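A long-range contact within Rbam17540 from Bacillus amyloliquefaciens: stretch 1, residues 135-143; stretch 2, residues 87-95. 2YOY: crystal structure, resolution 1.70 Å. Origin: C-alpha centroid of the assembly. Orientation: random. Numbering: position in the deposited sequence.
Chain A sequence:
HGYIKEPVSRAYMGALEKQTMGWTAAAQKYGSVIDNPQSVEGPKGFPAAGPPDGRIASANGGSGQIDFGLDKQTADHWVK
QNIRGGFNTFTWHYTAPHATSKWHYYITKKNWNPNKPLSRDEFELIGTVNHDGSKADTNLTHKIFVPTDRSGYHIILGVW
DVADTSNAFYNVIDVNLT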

# COMPACT_ATOMS: atom_id res chain seq x y z
N LYS A 135 -6.45 17.30 9.13
CA LYS A 135 -5.68 16.94 7.94
C LYS A 135 -4.66 15.83 8.21
O LYS A 135 -4.15 15.68 9.32
CB LYS A 135 -4.98 18.18 7.36
CG LYS A 135 -5.99 19.14 6.74
CD LYS A 135 -5.33 20.30 6.02
CE LYS A 135 -6.33 21.43 5.78
NZ LYS A 135 -7.67 20.95 5.34
N ALA A 136 -4.36 15.06 7.16
CA ALA A 136 -3.50 13.87 7.28
C ALA A 136 -2.11 14.19 7.77
O ALA A 136 -1.46 13.35 8.43
CB ALA A 136 -3.42 13.13 5.96
N ASP A 137 -1.64 15.37 7.42
CA ASP A 137 -0.27 15.74 7.76
C ASP A 137 -0.12 16.27 9.18
O ASP A 137 0.99 16.62 9.57
CB ASP A 137 0.34 16.69 6.71
CG ASP A 137 -0.46 17.97 6.51
OD1 ASP A 137 -1.50 18.17 7.15
OD2 ASP A 137 -0.02 18.77 5.67
N THR A 138 -1.18 16.25 9.99
CA THR A 138 -0.98 16.39 11.43
C THR A 138 -0.46 15.08 12.09
O THR A 138 -0.15 15.09 13.27
CB THR A 138 -2.22 16.90 12.18
OG1 THR A 138 -3.24 15.89 12.18
CG2 THR A 138 -2.74 18.18 11.58
N ASN A 139 -0.40 13.97 11.35
CA ASN A 139 0.24 12.74 11.83
C ASN A 139 0.87 12.00 10.64
O ASN A 139 0.31 11.04 10.15
CB ASN A 139 -0.78 11.84 12.55
CG ASN A 139 -0.13 10.68 13.26
OD1 ASN A 139 1.11 10.59 13.32
ND2 ASN A 139 -0.94 9.81 13.83
N LEU A 140 2.06 12.46 10.22
CA LEU A 140 2.75 11.93 9.03
C LEU A 140 3.25 10.49 9.12
O LEU A 140 3.23 9.75 8.12
CB LEU A 140 3.96 12.81 8.69
CG LEU A 140 3.60 14.17 8.10
CD1 LEU A 140 4.80 15.10 8.22
CD2 LEU A 140 3.14 14.06 6.66
N THR A 141 3.69 10.11 10.31
CA THR A 141 4.45 8.87 10.54
C THR A 141 3.81 8.06 11.65
O THR A 141 3.50 8.60 12.70
CB THR A 141 5.89 9.22 10.94
OG1 THR A 141 6.54 9.89 9.86
CG2 THR A 141 6.71 7.98 11.30
N HIS A 142 3.56 6.76 11.39
CA HIS A 142 2.90 5.88 12.31
C HIS A 142 3.82 4.77 12.78
O HIS A 142 4.57 4.21 11.98
CB HIS A 142 1.70 5.25 11.60
CG HIS A 142 0.81 6.26 10.97
ND1 HIS A 142 0.33 6.13 9.69
CD2 HIS A 142 0.42 7.49 11.39
CE1 HIS A 142 -0.37 7.20 9.37
NE2 HIS A 142 -0.31 8.05 10.37
N LYS A 143 3.73 4.42 14.06
CA LYS A 143 4.54 3.34 14.65
C LYS A 143 3.65 2.15 14.78
O LYS A 143 2.69 2.18 15.51
CB LYS A 143 4.97 3.76 16.05
CG LYS A 143 5.91 2.80 16.75
CD LYS A 143 6.25 3.37 18.11
CE LYS A 143 7.04 2.41 18.98
NZ LYS A 143 6.92 2.84 20.39
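Stretch 2, residues 87-95: FNTFTWHYT

Residues 87-94 belong to an extended strand that begins earlier in the chain and runs antiparallel to strand 141-143, with a signed crossing angle of 159° and a closest axial approach of 4.5 Å. His-142 pairs with Phe-90 in the hydrogen-bonded register. His-142 N donates to Phe-90 O at 2.9 Å, and Phe-90 N donates to His-142 O, also at 2.9 Å. Trp-92 N also donates to Leu-140 O, 3.0 Å away, just before the strand of stretch 1 begins. Thr-141 and Lys-143 lie opposite Thr-91 and Thr-89 in non-hydrogen-bonded pairs.

Three residues cover the most surface. Lys-143 is fully extended, t at all four chi angles, so its end reaches Phe-87. Its CE atom lies over one face of that ring, 3.5 Å from Phe-87 CD1, and its NZ makes a cation-pi contact. Tyr-94, past the bridged residues of its strand, packs against the 3-10 segment. Ala-136 CB sits over one face of its ring, 3.5 Å from Tyr-94 CZ, while Leu-140 CD2 meets the ring edge 3.9 Å from Tyr-94 CD2. A water links Tyr-94 OH to Asn-139 O and Leu-140 O. His-142 is buried, and its CE1 approaches Trp-92 CD1 at 3.9 Å, rim to rim. On the other face of the sheet, Thr-141 OG1 and Thr-91 OG1 share a 2.6 Å hydrogen bond.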

# COMPACT_ATOMS: atom_id res chain seq x y z
N PHE A 87 8.65 -3.10 16.04
CA PHE A 87 8.21 -1.76 15.75
C PHE A 87 8.92 -1.15 14.55
O PHE A 87 10.13 -1.28 14.38
CB PHE A 87 8.36 -0.83 16.95
CG PHE A 87 7.27 -0.97 17.98
CD1 PHE A 87 5.94 -0.65 17.68
CD2 PHE A 87 7.58 -1.36 19.28
CE1 PHE A 87 4.94 -0.74 18.65
CE2 PHE A 87 6.59 -1.45 20.25
CZ PHE A 87 5.28 -1.12 19.93
N ASN A 88 8.13 -0.55 13.68
CA ASN A 88 8.66 0.08 12.47
C ASN A 88 7.89 1.31 12.28
O ASN A 88 6.76 1.39 12.79
CB ASN A 88 8.42 -0.86 11.27
CG ASN A 88 9.57 -1.81 11.07
OD1 ASN A 88 10.64 -1.45 10.48
ND2 ASN A 88 9.41 -3.03 11.61
N THR A 89 8.45 2.28 11.54
CA THR A 89 7.68 3.47 11.21
C THR A 89 7.25 3.49 9.75
O THR A 89 7.97 3.00 8.88
CB THR A 89 8.48 4.73 11.49
OG1 THR A 89 9.70 4.64 10.74
CG2 THR A 89 8.78 4.84 12.97
N PHE A 90 6.09 4.08 9.51
CA PHE A 90 5.49 4.17 8.17
C PHE A 90 5.16 5.63 7.96
O PHE A 90 4.32 6.19 8.66
CB PHE A 90 4.22 3.28 8.07
CG PHE A 90 4.54 1.85 8.22
CD1 PHE A 90 4.76 1.28 9.47
CD2 PHE A 90 4.69 1.03 7.08
CE1 PHE A 90 5.12 -0.05 9.59
CE2 PHE A 90 5.06 -0.32 7.21
CZ PHE A 90 5.27 -0.86 8.46
N THR A 91 5.89 6.26 7.04
CA THR A 91 5.73 7.68 6.74
C THR A 91 5.11 7.92 5.38
O THR A 91 5.62 7.43 4.36
CB THR A 91 7.09 8.39 6.76
OG1 THR A 91 7.63 8.27 8.09
CG2 THR A 91 6.93 9.84 6.43
N TRP A 92 4.01 8.66 5.39
CA TRP A 92 3.29 9.05 4.17
C TRP A 92 3.81 10.37 3.65
O TRP A 92 4.18 11.26 4.44
CB TRP A 92 1.79 9.16 4.45
CG TRP A 92 1.10 7.82 4.71
CD1 TRP A 92 1.17 7.07 5.83
CD2 TRP A 92 0.21 7.12 3.82
NE1 TRP A 92 0.38 5.94 5.70
CE2 TRP A 92 -0.22 5.95 4.48
CE3 TRP A 92 -0.23 7.35 2.53
CZ2 TRP A 92 -1.08 5.00 3.89
CZ3 TRP A 92 -1.11 6.40 1.94
CH2 TRP A 92 -1.53 5.27 2.63
N HIS A 93 3.89 10.49 2.32
CA HIS A 93 4.08 11.76 1.63
C HIS A 93 2.73 12.10 0.96
O HIS A 93 2.14 11.25 0.28
CB HIS A 93 5.14 11.64 0.56
CG HIS A 93 5.28 12.86 -0.30
ND1 HIS A 93 5.90 14.01 0.14
CD2 HIS A 93 4.85 13.11 -1.55
CE1 HIS A 93 5.86 14.92 -0.82
NE2 HIS A 93 5.24 14.40 -1.86
N TYR A 94 2.24 13.30 1.24
CA TYR A 94 0.95 13.78 0.73
C TYR A 94 1.14 14.85 -0.34
O TYR A 94 1.88 15.82 -0.14
CB TYR A 94 0.07 14.29 1.87
CG TYR A 94 -0.27 13.22 2.86
CD1 TYR A 94 -1.19 12.23 2.53
CD2 TYR A 94 0.33 13.16 4.11
CE1 TYR A 94 -1.49 11.24 3.41
CE2 TYR A 94 0.03 12.17 5.01
CZ TYR A 94 -0.87 11.20 4.64
OH TYR A 94 -1.16 10.20 5.52
N THR A 95 0.52 14.65 -1.50
CA THR A 95 0.33 15.76 -2.44
C THR A 95 -0.96 16.55 -2.12
O THR A 95 -1.08 17.72 -2.45
CB THR A 95 0.30 15.27 -3.88
OG1 THR A 95 -0.84 14.41 -4.06
CG2 THR A 95 1.57 14.51 -4.20
O HOH W 1 0.36 9.88 7.60